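Local coordinates for protein GH26A (Muricauda sp. MAR_2010_75, PDB 6Q75) that is a glycoside hydrolase of family 26 that probably cleaves beta-mannan or a related beta-linked polysaccharide, at residues 170-175 and 212-217. Residues are numbered along the deposited sequence; the frame is centred on the assembly and turned at random.
Sequences ILWRPY and NNLIWV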
loop_
_atom_site.group_PDB
_atom_site.type_symbol
_atom_site.label_atom_id
_atom_site.label_comp_id
_atom_site.label_asym_id
_atom_site.label_seq_id
_atom_site.Cartn_x
_atom_site.Cartn_y
_atom_site.Cartn_z
ATOM N N ILE A 170 -4.164 8.688 5.305
ATOM C CA ILE A 170 -3.604 7.951 4.169
ATOM C C ILE A 170 -3.285 6.518 4.582
ATOM O O ILE A 170 -2.555 6.301 5.548
ATOM C CB ILE A 170 -2.335 8.646 3.636
ATOM C CG1 ILE A 170 -2.629 10.123 3.337
ATOM C CG2 ILE A 170 -1.724 7.869 2.440
ATOM C CD1 ILE A 170 -3.571 10.350 2.194
ATOM N N LEU A 171 -3.819 5.523 3.843
ATOM C CA LEU A 171 -3.282 4.177 3.990
ATOM C C LEU A 171 -1.954 4.131 3.236
ATOM O O LEU A 171 -1.926 3.982 2.007
ATOM C CB LEU A 171 -4.269 3.139 3.437
ATOM C CG LEU A 171 -5.599 3.118 4.195
ATOM C CD1 LEU A 171 -6.634 2.278 3.410
ATOM C CD2 LEU A 171 -5.439 2.543 5.614
ATOM N N TRP A 172 -0.839 4.285 3.964
ATOM C CA TRP A 172 0.480 4.498 3.376
ATOM C C TRP A 172 1.221 3.165 3.289
ATOM O O TRP A 172 1.395 2.497 4.311
ATOM C CB TRP A 172 1.227 5.510 4.260
ATOM C CG TRP A 172 2.656 5.740 3.989
ATOM C CD1 TRP A 172 3.689 5.602 4.878
ATOM C CD2 TRP A 172 3.238 6.206 2.765
ATOM N NE1 TRP A 172 4.887 5.927 4.274
ATOM C CE2 TRP A 172 4.637 6.317 2.984
ATOM C CE3 TRP A 172 2.716 6.538 1.504
ATOM C CZ2 TRP A 172 5.526 6.735 1.994
ATOM C CZ3 TRP A 172 3.603 6.934 0.504
ATOM C CH2 TRP A 172 5.000 7.056 0.772
ATOM N N ARG A 173 1.608 2.738 2.061
ATOM C CA ARG A 173 2.191 1.412 1.834
ATOM C C ARG A 173 3.554 1.558 1.152
ATOM O O ARG A 173 3.687 1.359 -0.059
ATOM C CB ARG A 173 1.240 0.505 1.025
ATOM C CG ARG A 173 -0.259 0.823 1.207
ATOM C CD ARG A 173 -1.123 -0.314 0.636
ATOM N NE ARG A 173 -0.636 -0.755 -0.681
ATOM C CZ ARG A 173 -0.867 -0.096 -1.815
ATOM N NH1 ARG A 173 -0.372 -0.561 -2.957
ATOM N NH2 ARG A 173 -1.567 1.043 -1.813
ATOM N N PRO A 174 4.584 1.973 1.895
ATOM C CA PRO A 174 5.920 2.118 1.308
ATOM C C PRO A 174 6.697 0.803 1.202
ATOM O O PRO A 174 6.530 -0.124 1.998
ATOM C CB PRO A 174 6.608 3.079 2.294
ATOM C CG PRO A 174 6.023 2.629 3.662
ATOM C CD PRO A 174 4.550 2.210 3.341
ATOM N N TYR A 175 7.605 0.761 0.226
ATOM C CA TYR A 175 8.579 -0.328 0.076
ATOM C C TYR A 175 7.874 -1.689 0.094
ATOM O O TYR A 175 8.240 -2.604 0.835
ATOM C CB TYR A 175 9.649 -0.269 1.147
ATOM C CG TYR A 175 10.487 0.998 1.105
ATOM C CD1 TYR A 175 11.137 1.402 -0.072
ATOM C CD2 TYR A 175 10.642 1.783 2.238
ATOM C CE1 TYR A 175 11.915 2.573 -0.111
ATOM C CE2 TYR A 175 11.438 2.949 2.209
ATOM C CZ TYR A 175 12.053 3.332 1.032
ATOM O OH TYR A 175 12.823 4.488 1.003
ATOM N N ASN A 212 1.369 12.985 10.955
ATOM C CA ASN A 212 0.519 12.219 11.850
ATOM C C ASN A 212 -0.728 11.672 11.183
ATOM O O ASN A 212 -1.583 11.117 11.878
ATOM C CB ASN A 212 0.133 13.081 13.055
ATOM C CG ASN A 212 1.350 13.492 13.838
ATOM O OD1 ASN A 212 2.237 12.665 14.059
ATOM N ND2 ASN A 212 1.425 14.759 14.234
ATOM N N ASN A 213 -0.889 11.884 9.886
ATOM C CA ASN A 213 -2.063 11.434 9.158
ATOM C C ASN A 213 -1.836 10.117 8.430
ATOM O O ASN A 213 -2.679 9.727 7.613
ATOM C CB ASN A 213 -2.507 12.504 8.166
ATOM C CG ASN A 213 -1.456 12.753 7.111
ATOM O OD1 ASN A 213 -0.249 12.719 7.409
ATOM N ND2 ASN A 213 -1.890 12.987 5.871
ATOM N N LEU A 214 -0.731 9.424 8.687
ATOM C CA LEU A 214 -0.430 8.173 7.997
ATOM C C LEU A 214 -0.854 6.965 8.824
ATOM O O LEU A 214 -0.689 6.942 10.047
ATOM C CB LEU A 214 1.059 8.070 7.678
ATOM C CG LEU A 214 1.681 9.319 7.037
ATOM C CD1 LEU A 214 3.174 9.136 6.815
ATOM C CD2 LEU A 214 0.990 9.607 5.713
ATOM N N ILE A 215 -1.496 6.005 8.157
ATOM C CA ILE A 215 -1.700 4.661 8.678
ATOM C C ILE A 215 -0.658 3.782 8.009
ATOM O O ILE A 215 -0.616 3.695 6.775
ATOM C CB ILE A 215 -3.128 4.162 8.384
ATOM C CG1 ILE A 215 -4.135 4.926 9.262
ATOM C CG2 ILE A 215 -3.255 2.659 8.638
ATOM C CD1 ILE A 215 -5.560 4.802 8.772
ATOM N N TRP A 216 0.188 3.124 8.797
ATOM C CA TRP A 216 1.352 2.456 8.224
ATOM C C TRP A 216 0.989 1.044 7.803
ATOM O O TRP A 216 0.752 0.173 8.648
ATOM C CB TRP A 216 2.529 2.456 9.195
ATOM C CG TRP A 216 3.147 3.834 9.251
ATOM C CD1 TRP A 216 2.644 4.943 9.873
ATOM C CD2 TRP A 216 4.326 4.264 8.554
ATOM N NE1 TRP A 216 3.472 6.024 9.650
ATOM C CE2 TRP A 216 4.505 5.630 8.840
ATOM C CE3 TRP A 216 5.266 3.617 7.751
ATOM C CZ2 TRP A 216 5.572 6.363 8.325
ATOM C CZ3 TRP A 216 6.325 4.343 7.247
ATOM C CH2 TRP A 216 6.480 5.706 7.556
ATOM N N VAL A 217 0.989 0.808 6.493
ATOM C CA VAL A 217 0.586 -0.485 5.948
ATOM C C VAL A 217 1.853 -1.181 5.492
ATOM O O VAL A 217 2.505 -0.738 4.535
ATOM C CB VAL A 217 -0.407 -0.357 4.790
ATOM C CG1 VAL A 217 -0.845 -1.791 4.320
ATOM C CG2 VAL A 217 -1.627 0.481 5.208
HETATM O O HOH W 1 4.245 -1.503 2.539
#
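W172 and W216 meet edge to face. The CD1–NE1 edge of W172 points at the six-membered ring of W216. The planes stand at 88°, and W172 NE1 lies 3.7 Å from W216 CH2. With chi1 of 171° for W172 and -75° for W216, the two indoles leave the same side of the sheet and turn edge against face. L214 CD1 lies over one face of the W172 ring, and P174 CG touches W216 CZ3 at 4.0 Å. On the other face of the sheet, L171 CD2 packs on I215 CG2 at 3.7 Å.

Four backbone bonds join the strands in parallel register. I170 N donates to N213 O, I215 N to I170 O (2.8 Å), W172 N to I215 O and V217 N to W172 O. One water bridges V217 O and P174 O. R173 CG rests on V217 CB at 3.8 Å, while its guanidinium bonds to N219 and T106.

Helices 144-165 and 194-208 back the tryptophan side through V156, L205 and Y202. Strand 104-108 pairs with 170-173 on its other edge. Strands 170-173 and 214-221 are neighbouring parallel strands joined by a beta-alpha-beta crossover through helix 194-208, as in the (beta/alpha)8 barrel of family 26.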